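Local structure of rieske iron-sulfur protein soxF (Sulfolobus acidocaldarius, 1JM1) at residues V93-G98 / P147-I152; G29-F34 / L49-G54; A174-T179 / N184-P189; Q100-V105 / H123-G128. The protein carries a Rieske-type [2Fe-2S] cluster and probably passes electrons within the respiratory chain of this archaeon, as a component associated with a quinol oxidase. All blocks are in the same frame, centred on the assembly; numbering follows the deposited sequence.

How the interactions relate
Interactions 1 and 4 build the cluster site of the Rieske domain: their centres lie about 11 Å apart, both touch the [2Fe-2S] cluster, and each supplies one cysteine and one histidine. Along the chain interaction 4 falls between the two segments of interaction 1. Interaction 2 comes first in sequence, where the entry to strand 32-36 meets helix 49-53 on the opposite side of the chain's centre from interaction 1, yet it touches interaction 4 through Val32 and Phe34. Interaction 3 comes last, in the long connection between strands 161-167 and 202-203; it stands apart from the others, its nearest atoms about 6 Å from those of interaction 1.

Interaction 1: residues V93-G98 / P147-I152; sequences VCVHLG and PLPIVI. With FES (Fe2/s2 (inorganic) cluster), chain C.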
loop_
_atom_site.group_PDB
_atom_site.type_symbol
_atom_site.label_atom_id
_atom_site.label_comp_id
_atom_site.label_asym_id
_atom_site.label_seq_id
_atom_site.Cartn_x
_atom_site.Cartn_y
_atom_site.Cartn_z
ATOM N N VAL A 93 -2.269 0.773 -7.405
ATOM C CA VAL A 93 -2.207 1.252 -8.797
ATOM C C VAL A 93 -0.750 1.457 -9.176
ATOM O O VAL A 93 -0.026 2.269 -8.568
ATOM C CB VAL A 93 -3.058 2.496 -9.004
ATOM C CG1 VAL A 93 -2.962 2.929 -10.493
ATOM C CG2 VAL A 93 -4.506 2.307 -8.587
ATOM N N CYS A 94 -0.295 0.716 -10.199
ATOM C CA CYS A 94 1.045 0.863 -10.697
ATOM C C CYS A 94 1.316 2.263 -11.198
ATOM O O CYS A 94 0.494 2.858 -11.904
ATOM C CB CYS A 94 1.214 -0.145 -11.859
ATOM S SG CYS A 94 2.915 -0.255 -12.460
ATOM N N VAL A 95 2.484 2.806 -10.829
ATOM C CA VAL A 95 2.859 4.178 -11.207
ATOM C C VAL A 95 3.611 4.227 -12.537
ATOM O O VAL A 95 4.058 5.302 -12.945
ATOM C CB VAL A 95 3.575 4.913 -10.086
ATOM C CG1 VAL A 95 2.592 5.192 -8.929
ATOM C CG2 VAL A 95 4.792 4.199 -9.556
ATOM N N HIS A 96 3.736 3.112 -13.252
ATOM C CA HIS A 96 4.199 3.134 -14.636
ATOM C C HIS A 96 3.051 3.577 -15.540
ATOM O O HIS A 96 3.056 4.700 -16.043
ATOM C CB HIS A 96 4.732 1.783 -15.036
ATOM C CG HIS A 96 5.115 1.732 -16.501
ATOM N ND1 HIS A 96 4.593 0.782 -17.347
ATOM C CD2 HIS A 96 5.902 2.599 -17.198
ATOM C CE1 HIS A 96 5.081 1.062 -18.535
ATOM N NE2 HIS A 96 5.866 2.134 -18.497
ATOM N N LEU A 97 2.042 2.717 -15.723
ATOM C CA LEU A 97 0.934 2.982 -16.644
ATOM C C LEU A 97 -0.382 2.604 -16.056
ATOM O O LEU A 97 -1.384 2.411 -16.776
ATOM C CB LEU A 97 1.167 2.331 -18.016
ATOM C CG LEU A 97 0.909 3.207 -19.224
ATOM C CD1 LEU A 97 1.843 4.439 -19.265
ATOM C CD2 LEU A 97 1.012 2.365 -20.470
ATOM N N GLY A 98 -0.534 2.577 -14.710
ATOM C CA GLY A 98 -1.842 2.535 -14.113
ATOM C C GLY A 98 -2.524 1.203 -14.103
ATOM O O GLY A 98 -3.744 1.148 -13.793
ATOM N N PRO A 147 8.840 5.130 -6.917
ATOM C CA PRO A 147 8.374 4.072 -6.001
ATOM C C PRO A 147 6.851 4.013 -5.903
ATOM O O PRO A 147 6.115 4.999 -6.057
ATOM C CB PRO A 147 8.995 4.454 -4.663
ATOM C CG PRO A 147 10.219 5.257 -5.030
ATOM C CD PRO A 147 9.747 6.074 -6.213
ATOM N N LEU A 148 6.362 2.834 -5.528
ATOM C CA LEU A 148 4.952 2.647 -5.261
ATOM C C LEU A 148 4.532 3.461 -4.040
ATOM O O LEU A 148 5.146 3.309 -2.980
ATOM C CB LEU A 148 4.660 1.162 -5.022
ATOM C CG LEU A 148 3.181 0.807 -4.904
ATOM C CD1 LEU A 148 2.455 1.051 -6.222
ATOM C CD2 LEU A 148 3.049 -0.671 -4.519
ATOM N N PRO A 149 3.506 4.317 -4.137
ATOM C CA PRO A 149 3.128 5.096 -2.960
ATOM C C PRO A 149 2.710 4.238 -1.776
ATOM O O PRO A 149 2.030 3.209 -1.921
ATOM C CB PRO A 149 1.983 5.972 -3.482
ATOM C CG PRO A 149 2.330 6.145 -4.942
ATOM C CD PRO A 149 2.846 4.764 -5.355
ATOM N N ILE A 150 3.108 4.707 -0.606
ATOM C CA ILE A 150 2.762 4.151 0.690
ATOM C C ILE A 150 1.576 4.911 1.266
ATOM O O ILE A 150 1.532 6.139 1.223
ATOM C CB ILE A 150 3.971 4.207 1.662
ATOM C CG1 ILE A 150 5.086 3.323 1.125
ATOM C CG2 ILE A 150 3.579 3.838 3.079
ATOM C CD1 ILE A 150 6.432 3.531 1.831
ATOM N N VAL A 151 0.637 4.161 1.838
ATOM C CA VAL A 151 -0.457 4.704 2.611
ATOM C C VAL A 151 -0.009 4.684 4.082
ATOM O O VAL A 151 0.294 3.626 4.644
ATOM C CB VAL A 151 -1.739 3.896 2.408
ATOM C CG1 VAL A 151 -2.862 4.472 3.299
ATOM C CG2 VAL A 151 -2.147 3.902 0.944
ATOM N N ILE A 152 0.049 5.867 4.667
ATOM C CA ILE A 152 0.479 6.025 6.067
ATOM C C ILE A 152 -0.672 5.568 6.959
ATOM O O ILE A 152 -1.821 5.967 6.751
ATOM C CB ILE A 152 0.909 7.462 6.321
ATOM C CG1 ILE A 152 1.979 7.876 5.301
ATOM C CG2 ILE A 152 1.361 7.614 7.781
ATOM C CD1 ILE A 152 2.056 9.395 5.272
HETATM FE FE1 FES C . 2.612 -1.672 -14.308
HETATM FE FE2 FES C . 3.399 -0.846 -16.777
HETATM S S1 FES C . 4.584 -2.117 -15.336
HETATM S S2 FES C . 1.393 -0.491 -15.804
#
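Val95 of the first cluster-binding loop of the Rieske fold packs on segment 147-152, which runs into strand 151-155. It buries the most surface here, followed by Leu148, and its two methyl branches divide the work. CG1, set anti to the carbonyl carbon (chi1 -69°), lies 3.6 Å from CD of Pro149, the two side chains lying alongside and pointing in opposite senses, while CG2 meets the carbonyl O of Pro147. Leu148 reaches the loop one step earlier: its CD1 comes within 3.6 Å of the carbonyl O of Val93, a van der Waals contact. Tyr131, on strand 130-132, touches Leu148, and its hydroxyl accepts the N-H of Val95, joining a third element to the contact. An alanine in place of Val95 would lack both methyl branches, and this is likely to leave Pro149 CD without its apolar partner and a gap beside the loop. The same loop binds both irons, through Cys94 SG and His96 ND1. Cys94 SG also accepts the N-H of His96, at a long 3.6 Å but nearly straight (163°), and His96 ND1 stands 2.1 Å from FE2.

Interaction 2: residues G29-F34 / L49-G54; sequences GCAVYF and LQALTG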
loop_
_atom_site.group_PDB
_atom_site.type_symbol
_atom_site.label_atom_id
_atom_site.label_comp_id
_atom_site.label_asym_id
_atom_site.label_seq_id
_atom_site.Cartn_x
_atom_site.Cartn_y
_atom_site.Cartn_z
ATOM N N GLY A 29 -4.624 -17.700 5.669
ATOM C CA GLY A 29 -3.256 -17.492 5.287
ATOM C C GLY A 29 -3.066 -16.217 4.471
ATOM O O GLY A 29 -1.891 -15.979 4.070
ATOM N N CYS A 30 -4.052 -15.437 4.245
ATOM C CA CYS A 30 -3.958 -14.278 3.351
ATOM C C CYS A 30 -3.521 -13.050 4.138
ATOM O O CYS A 30 -4.226 -12.625 5.014
ATOM C CB CYS A 30 -5.298 -14.080 2.674
ATOM S SG CYS A 30 -5.299 -12.717 1.522
ATOM N N ALA A 31 -2.297 -12.525 3.803
ATOM C CA ALA A 31 -1.706 -11.395 4.534
ATOM C C ALA A 31 -1.943 -10.074 3.898
ATOM O O ALA A 31 -1.310 -9.071 4.316
ATOM C CB ALA A 31 -0.197 -11.631 4.659
ATOM N N VAL A 32 -2.824 -9.989 2.895
ATOM C CA VAL A 32 -3.135 -8.764 2.154
ATOM C C VAL A 32 -4.599 -8.453 2.370
ATOM O O VAL A 32 -5.449 -9.346 2.334
ATOM C CB VAL A 32 -2.864 -9.033 0.611
ATOM C CG1 VAL A 32 -3.240 -7.937 -0.235
ATOM C CG2 VAL A 32 -1.339 -9.357 0.456
ATOM N N TYR A 33 -4.926 -7.149 2.572
ATOM C CA TYR A 33 -6.270 -6.730 2.906
ATOM C C TYR A 33 -6.575 -5.476 2.121
ATOM O O TYR A 33 -5.985 -4.407 2.371
ATOM C CB TYR A 33 -6.400 -6.505 4.399
ATOM C CG TYR A 33 -7.741 -6.319 4.968
ATOM C CD1 TYR A 33 -8.450 -7.382 5.521
ATOM C CD2 TYR A 33 -8.390 -5.065 4.924
ATOM C CE1 TYR A 33 -9.717 -7.224 6.045
ATOM C CE2 TYR A 33 -9.658 -4.927 5.484
ATOM C CZ TYR A 33 -10.285 -6.026 6.016
ATOM O OH TYR A 33 -11.540 -5.890 6.644
ATOM N N PHE A 34 -7.492 -5.550 1.158
ATOM C CA PHE A 34 -7.763 -4.448 0.250
ATOM C C PHE A 34 -8.736 -3.462 0.844
ATOM O O PHE A 34 -9.629 -3.844 1.619
ATOM C CB PHE A 34 -8.301 -4.951 -1.096
ATOM C CG PHE A 34 -7.227 -5.676 -1.901
ATOM C CD1 PHE A 34 -7.103 -7.048 -1.782
ATOM C CD2 PHE A 34 -6.389 -4.968 -2.728
ATOM C CE1 PHE A 34 -6.117 -7.683 -2.531
ATOM C CE2 PHE A 34 -5.397 -5.611 -3.475
ATOM C CZ PHE A 34 -5.267 -6.967 -3.380
ATOM N N LEU A 49 3.847 -7.588 6.677
ATOM C CA LEU A 49 5.071 -8.029 6.053
ATOM C C LEU A 49 5.717 -9.173 6.792
ATOM O O LEU A 49 6.486 -9.942 6.139
ATOM C CB LEU A 49 6.047 -6.903 5.822
ATOM C CG LEU A 49 5.671 -5.885 4.725
ATOM C CD1 LEU A 49 6.706 -4.789 4.608
ATOM C CD2 LEU A 49 5.535 -6.540 3.346
ATOM N N GLN A 50 5.474 -9.358 8.069
ATOM C CA GLN A 50 6.016 -10.530 8.783
ATOM C C GLN A 50 5.254 -11.777 8.410
ATOM O O GLN A 50 5.864 -12.828 8.177
ATOM C CB GLN A 50 5.994 -10.229 10.298
ATOM C CG GLN A 50 6.502 -11.441 11.115
ATOM C CD GLN A 50 6.638 -11.041 12.600
ATOM O OE1 GLN A 50 7.673 -11.368 13.098
ATOM N NE2 GLN A 50 5.640 -10.550 13.218
ATOM N N ALA A 51 3.908 -11.718 8.351
ATOM C CA ALA A 51 3.184 -12.872 7.889
ATOM C C ALA A 51 3.588 -13.253 6.470
ATOM O O ALA A 51 3.727 -14.435 6.139
ATOM C CB ALA A 51 1.669 -12.606 7.994
ATOM N N LEU A 52 3.826 -12.264 5.641
ATOM C CA LEU A 52 4.169 -12.510 4.247
ATOM C C LEU A 52 5.560 -13.178 4.104
ATOM O O LEU A 52 5.703 -14.143 3.376
ATOM C CB LEU A 52 4.095 -11.214 3.459
ATOM C CG LEU A 52 4.326 -11.377 1.959
ATOM C CD1 LEU A 52 3.099 -11.987 1.299
ATOM C CD2 LEU A 52 4.681 -10.007 1.343
ATOM N N THR A 53 6.566 -12.556 4.730
ATOM C CA THR A 53 7.964 -12.890 4.491
ATOM C C THR A 53 8.562 -13.819 5.537
ATOM O O THR A 53 9.662 -14.370 5.288
ATOM C CB THR A 53 8.872 -11.633 4.437
ATOM O OG1 THR A 53 8.970 -11.062 5.734
ATOM C CG2 THR A 53 8.392 -10.596 3.442
ATOM N N GLY A 54 7.991 -13.925 6.673
ATOM C CA GLY A 54 8.603 -14.612 7.801
ATOM C C GLY A 54 9.607 -13.761 8.542
ATOM O O GLY A 54 10.066 -14.217 9.596
#
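Ala31 meets Ala51 methyl to methyl, CB to CB at 3.9 Å, where the residue just before strand 32-36 packs on the short helix 49-53. Strands 32-36 and 43-48 form an antiparallel beta-hairpin, and the second strand runs straight into the helix, which lies beside the entry to the first. The same Ala31 methyl also meets the next residue of the helix: its CB lies 4.2 Å from Leu52 N and 4.5 Å from Leu52 CB. The two backbones therefore come close, with the CA atoms of Ala31 and Leu52 6.0 Å apart, and no hydrogen bond crosses between the segments. Other elements close in around this small apolar patch. Ala51 also touches Ile25 of helix 18-28, and Leu52 packs on Leu115 of strand 114-116. The backbone of Ala31 is hydrogen-bonded to Asp48, whose OD1 in turn accepts the N-H of Ala51, so one residue ties both alanines in place. Before the strand, Cys30 is anchored by its disulfide to Cys201. Farther out, the helix ends at Gly54, which has positive phi and gives its N-H to Gln50 O. Leu49 O accepts twice, from Thr53 N at 3.0 Å and from Thr53 OG1 at 2.8 Å, the two donors approaching from opposite faces of the carbonyl plane.

Interaction 3: residues A174-T179 / N184-P189; sequences AGIPRT and NLLYDP
Asp188 OD2 is gripped by three donors: Gly175 N at 2.8 Å, Ile176 N at 3.1 Å and a water at 2.7 Å. The N-H of Gly175 meets the syn lone pair of OD2, whereas that of Ile176 arrives from above the carboxylate plane, 67° out of it. The same water accepts from Ala174 N and donates to Ile176 O, so the carboxylate and water together hold residues 174-176. A chi1 of -175° swings the Asp188 carboxylate away from its own N and across to these amides, while its OD1 accepts from Arg190 N. Losing the carboxylate to an alanine here is likely to leave the N-H groups of Gly175 and Ile176 without their acceptor and this bend free to shift. In one of its two conformers, Ile176 brings CG1 to 3.7 Å from Asp188 CG and CG2 against Leu186 CD1. Extended from CG to NE, Arg178 reaches Leu186 O with NH1 at 3.0 Å; NH1 also bonds Asp183 O. A second water, in the guanidinium plane, accepts from NH2 and Asp188 N. NH2 remains 4.4 Å from Asp188 OD2, too far for a salt bridge, so any attraction between the charges is probably modest; Tyr191 adds a cation-pi contact to the arginine. Side-chain-to-backbone bonds and waters thus cross-link two irregular segments, without strand pairing, in the long connection between strands 161-167 and 202-203.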
loop_
_atom_site.group_PDB
_atom_site.type_symbol
_atom_site.label_atom_id
_atom_site.label_comp_id
_atom_site.label_asym_id
_atom_site.label_seq_id
_atom_site.Cartn_x
_atom_site.Cartn_y
_atom_site.Cartn_z
ATOM N N ALA A 174 -3.705 9.613 -14.036
ATOM C CA ALA A 174 -4.467 9.083 -15.179
ATOM C C ALA A 174 -4.958 10.254 -16.020
ATOM O O ALA A 174 -4.219 10.717 -16.875
ATOM C CB ALA A 174 -5.558 8.163 -14.639
ATOM N N GLY A 175 -6.173 10.742 -15.805
ATOM C CA GLY A 175 -6.669 11.868 -16.534
ATOM C C GLY A 175 -6.350 13.196 -15.851
ATOM O O GLY A 175 -6.409 14.223 -16.494
ATOM N N ILE A 176 -6.216 13.263 -14.565
ATOM C CA ILE A 176 -5.992 14.424 -13.767
ATOM C C ILE A 176 -4.547 14.331 -13.227
ATOM O O ILE A 176 -4.194 13.341 -12.586
ATOM C CB ILE A 176 -6.939 14.519 -12.560
ATOM C CG1 ILE A 176 -8.400 14.509 -13.027
ATOM C CG2 ILE A 176 -6.644 15.731 -11.687
ATOM C CD1 ILE A 176 -8.764 15.752 -13.778
ATOM N N PRO A 177 -3.697 15.320 -13.415
ATOM C CA PRO A 177 -2.355 15.274 -12.844
ATOM C C PRO A 177 -2.450 15.277 -11.319
ATOM O O PRO A 177 -3.178 16.051 -10.714
ATOM C CB PRO A 177 -1.717 16.545 -13.339
ATOM C CG PRO A 177 -2.612 17.090 -14.308
ATOM C CD PRO A 177 -3.939 16.576 -14.238
ATOM N N ARG A 178 -1.621 14.438 -10.705
ATOM C CA ARG A 178 -1.457 14.423 -9.272
ATOM C C ARG A 178 0.013 14.689 -8.979
ATOM O O ARG A 178 0.861 13.866 -9.284
ATOM C CB ARG A 178 -1.913 13.084 -8.675
ATOM C CG ARG A 178 -3.329 12.646 -9.044
ATOM C CD ARG A 178 -3.619 11.291 -8.424
ATOM N NE ARG A 178 -4.822 10.627 -8.909
ATOM C CZ ARG A 178 -6.071 10.745 -8.480
ATOM N NH1 ARG A 178 -6.354 11.636 -7.521
ATOM N NH2 ARG A 178 -7.006 9.989 -9.000
ATOM N N THR A 179 0.317 15.846 -8.433
ATOM C CA THR A 179 1.709 16.261 -8.253
ATOM C C THR A 179 2.076 16.432 -6.775
ATOM O O THR A 179 3.215 16.772 -6.481
ATOM C CB THR A 179 2.045 17.550 -9.016
ATOM O OG1 THR A 179 1.256 18.573 -8.534
ATOM C CG2 THR A 179 1.698 17.336 -10.507
ATOM N N ASN A 184 -4.225 13.255 -4.287
ATOM C CA ASN A 184 -4.998 12.017 -4.183
ATOM C C ASN A 184 -6.434 12.287 -3.752
ATOM O O ASN A 184 -7.288 11.413 -3.935
ATOM C CB ASN A 184 -4.321 11.037 -3.259
ATOM C CG ASN A 184 -3.031 10.537 -3.836
ATOM O OD1 ASN A 184 -2.854 10.553 -5.055
ATOM N ND2 ASN A 184 -2.130 10.032 -2.990
ATOM N N LEU A 185 -6.707 13.462 -3.235
ATOM C CA LEU A 185 -8.081 13.856 -2.882
ATOM C C LEU A 185 -8.868 14.326 -4.072
ATOM O O LEU A 185 -10.070 14.591 -3.929
ATOM C CB LEU A 185 -8.032 14.941 -1.783
ATOM C CG LEU A 185 -7.353 14.487 -0.470
ATOM C CD1 LEU A 185 -7.039 15.712 0.388
ATOM C CD2 LEU A 185 -8.219 13.497 0.270
ATOM N N LEU A 186 -8.256 14.501 -5.235
ATOM C CA LEU A 186 -8.979 14.881 -6.435
ATOM C C LEU A 186 -9.699 13.674 -7.048
ATOM O O LEU A 186 -9.126 12.583 -7.139
ATOM C CB LEU A 186 -8.021 15.456 -7.463
ATOM C CG LEU A 186 -7.274 16.721 -6.993
ATOM C CD1 LEU A 186 -6.253 17.076 -8.053
ATOM C CD2 LEU A 186 -8.224 17.900 -6.744
ATOM N N TYR A 187 -10.906 13.885 -7.485
ATOM C CA TYR A 187 -11.708 12.881 -8.191
ATOM C C TYR A 187 -11.329 12.884 -9.645
ATOM O O TYR A 187 -11.467 13.839 -10.392
ATOM C CB TYR A 187 -13.195 13.251 -8.028
ATOM C CG TYR A 187 -14.090 12.284 -8.800
ATOM C CD1 TYR A 187 -14.286 10.953 -8.441
ATOM C CD2 TYR A 187 -14.745 12.760 -9.905
ATOM C CE1 TYR A 187 -15.101 10.099 -9.142
ATOM C CE2 TYR A 187 -15.570 11.923 -10.653
ATOM C CZ TYR A 187 -15.677 10.638 -10.230
ATOM O OH TYR A 187 -16.543 9.871 -10.987
ATOM N N ASP A 188 -10.903 11.723 -10.133
ATOM C CA ASP A 188 -10.597 11.455 -11.533
ATOM C C ASP A 188 -11.487 10.343 -11.997
ATOM O O ASP A 188 -11.312 9.206 -11.559
ATOM C CB ASP A 188 -9.151 11.030 -11.670
ATOM C CG ASP A 188 -8.729 10.857 -13.125
ATOM O OD1 ASP A 188 -9.598 10.857 -14.013
ATOM O OD2 ASP A 188 -7.489 10.661 -13.337
ATOM N N PRO A 189 -12.421 10.590 -12.892
ATOM C CA PRO A 189 -13.280 9.543 -13.392
ATOM C C PRO A 189 -12.519 8.393 -14.046
ATOM O O PRO A 189 -13.098 7.320 -14.156
ATOM C CB PRO A 189 -14.168 10.245 -14.425
ATOM C CG PRO A 189 -13.972 11.637 -14.235
ATOM C CD PRO A 189 -12.752 11.887 -13.510
HETATM O O HOH W 1 -5.218 10.824 -11.898
HETATM O O HOH W 2 -9.714 10.012 -8.065
#

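Interaction 4: residues Q100-V105 / H123-G128; sequences QLPAQV and HCPCHG. With FES (Fe2/s2 (inorganic) cluster), chain C.
The second cluster-binding loop of the Rieske fold, residues 123-128, leans on the chain that follows the first; no hydrogen bond crosses, and the closest contacts are between carbons. Pro102 and Pro125 reach toward each other with their CD atoms 3.4 Å apart, closer than a usual carbon contact. Pro102 lies at the centre of an inverse gamma turn and begins the type I turn to Val105, whose N-H bonds Pro102 O. Next to it Leu101 turns its end toward Cys124: CG is anti to the carbonyl carbon (chi1 -67°), and CD2 packs against the cysteine at 3.5 Å from CB, again tight, and 3.8 Å from SG. The leucine also touches Leu148 and Tyr131, which ties this contact to interaction 1. Cys124 SG binds FE1 at 2.3 Å, and the N-H of Cys126 points at the same sulfur along a nearly straight line (163°). His127 ND1 binds FE2 at 2.1 Å, with the bridging sulfide S1 in the plane of its ring. Cys94 and His96 complete the two irons, and the disulfide from Cys126 to Cys99 links the two loops. The N-H directed at Cys124 SG probably draws charge from the sulfur, which, with the two histidine ligands, is consistent with the high reduction potentials known for Rieske clusters.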
loop_
_atom_site.group_PDB
_atom_site.type_symbol
_atom_site.label_atom_id
_atom_site.label_comp_id
_atom_site.label_asym_id
_atom_site.label_seq_id
_atom_site.Cartn_x
_atom_site.Cartn_y
_atom_site.Cartn_z
ATOM N N GLN A 100 -3.725 -2.142 -12.324
ATOM C CA GLN A 100 -3.977 -2.529 -10.949
ATOM C C GLN A 100 -3.085 -3.699 -10.600
ATOM O O GLN A 100 -2.964 -4.669 -11.350
ATOM C CB GLN A 100 -5.464 -2.844 -10.764
ATOM C CG GLN A 100 -5.826 -3.064 -9.333
ATOM C CD GLN A 100 -7.299 -3.034 -9.046
ATOM O OE1 GLN A 100 -8.142 -2.930 -9.942
ATOM N NE2 GLN A 100 -7.653 -3.069 -7.778
ATOM N N LEU A 101 -2.441 -3.637 -9.446
ATOM C CA LEU A 101 -1.405 -4.595 -9.093
ATOM C C LEU A 101 -2.010 -5.819 -8.417
ATOM O O LEU A 101 -2.789 -5.695 -7.452
ATOM C CB LEU A 101 -0.389 -3.927 -8.162
ATOM C CG LEU A 101 0.424 -2.826 -8.817
ATOM C CD1 LEU A 101 1.115 -1.967 -7.755
ATOM C CD2 LEU A 101 1.448 -3.352 -9.811
ATOM N N PRO A 102 -1.628 -7.016 -8.854
ATOM C CA PRO A 102 -2.227 -8.258 -8.301
ATOM C C PRO A 102 -1.537 -8.715 -7.021
ATOM O O PRO A 102 -0.921 -9.777 -6.944
ATOM C CB PRO A 102 -2.062 -9.277 -9.461
ATOM C CG PRO A 102 -0.776 -8.824 -10.119
ATOM C CD PRO A 102 -0.799 -7.292 -10.051
ATOM N N ALA A 103 -1.659 -7.875 -5.979
ATOM C CA ALA A 103 -1.049 -8.183 -4.706
ATOM C C ALA A 103 -1.651 -9.403 -4.034
ATOM O O ALA A 103 -1.045 -9.969 -3.136
ATOM C CB ALA A 103 -1.161 -6.980 -3.775
ATOM N N GLN A 104 -2.829 -9.817 -4.494
ATOM C CA GLN A 104 -3.495 -11.007 -3.947
ATOM C C GLN A 104 -2.981 -12.320 -4.532
ATOM O O GLN A 104 -3.300 -13.366 -4.026
ATOM C CB GLN A 104 -5.043 -10.947 -4.172
ATOM C CG GLN A 104 -5.513 -11.047 -5.623
ATOM C CD GLN A 104 -5.422 -9.914 -6.503
ATOM O OE1 GLN A 104 -4.811 -8.905 -6.284
ATOM N NE2 GLN A 104 -5.903 -10.035 -7.765
ATOM N N VAL A 105 -2.214 -12.244 -5.636
ATOM C CA VAL A 105 -1.706 -13.461 -6.299
ATOM C C VAL A 105 -0.336 -13.730 -5.698
ATOM O O VAL A 105 0.635 -13.026 -6.000
ATOM C CB VAL A 105 -1.678 -13.333 -7.791
ATOM C CG1 VAL A 105 -1.105 -14.620 -8.419
ATOM C CG2 VAL A 105 -3.085 -13.026 -8.376
ATOM N N HIS A 123 5.119 -7.504 -8.446
ATOM C CA HIS A 123 5.459 -7.502 -9.866
ATOM C C HIS A 123 4.193 -7.241 -10.699
ATOM O O HIS A 123 3.228 -8.030 -10.641
ATOM C CB HIS A 123 6.109 -8.873 -10.170
ATOM C CG HIS A 123 6.545 -9.106 -11.563
ATOM N ND1 HIS A 123 7.548 -10.038 -11.795
ATOM C CD2 HIS A 123 6.186 -8.633 -12.771
ATOM C CE1 HIS A 123 7.711 -10.084 -13.098
ATOM N NE2 HIS A 123 6.917 -9.256 -13.765
ATOM N N CYS A 124 4.213 -6.174 -11.469
ATOM C CA CYS A 124 3.081 -5.772 -12.284
ATOM C C CYS A 124 3.030 -6.584 -13.559
ATOM O O CYS A 124 4.033 -6.703 -14.284
ATOM C CB CYS A 124 3.229 -4.287 -12.670
ATOM S SG CYS A 124 1.749 -3.718 -13.600
ATOM N N PRO A 125 1.863 -7.147 -13.928
ATOM C CA PRO A 125 1.777 -7.955 -15.158
ATOM C C PRO A 125 1.872 -7.130 -16.417
ATOM O O PRO A 125 2.143 -7.729 -17.486
ATOM C CB PRO A 125 0.382 -8.589 -15.035
ATOM C CG PRO A 125 -0.409 -7.593 -14.220
ATOM C CD PRO A 125 0.602 -7.075 -13.189
ATOM N N CYS A 126 1.600 -5.846 -16.415
ATOM C CA CYS A 126 1.484 -5.143 -17.685
ATOM C C CYS A 126 2.826 -4.952 -18.364
ATOM O O CYS A 126 2.973 -5.299 -19.530
ATOM C CB CYS A 126 0.718 -3.828 -17.486
ATOM S SG CYS A 126 -1.010 -4.207 -17.035
ATOM N N HIS A 127 3.833 -4.432 -17.638
ATOM C CA HIS A 127 5.163 -4.197 -18.228
ATOM C C HIS A 127 6.280 -4.637 -17.284
ATOM O O HIS A 127 7.439 -4.345 -17.555
ATOM C CB HIS A 127 5.411 -2.774 -18.765
ATOM C CG HIS A 127 4.215 -2.207 -19.466
ATOM N ND1 HIS A 127 3.243 -1.518 -18.743
ATOM C CD2 HIS A 127 3.820 -2.304 -20.734
ATOM C CE1 HIS A 127 2.307 -1.218 -19.621
ATOM N NE2 HIS A 127 2.613 -1.666 -20.822
ATOM N N GLY A 128 5.999 -5.382 -16.217
ATOM C CA GLY A 128 7.039 -5.997 -15.423
ATOM C C GLY A 128 7.724 -5.091 -14.415
ATOM O O GLY A 128 8.812 -5.447 -13.898
HETATM FE FE1 FES C . 2.612 -1.672 -14.308
HETATM FE FE2 FES C . 3.399 -0.846 -16.777
HETATM S S1 FES C . 4.584 -2.117 -15.336
HETATM S S2 FES C . 1.393 -0.491 -15.804
#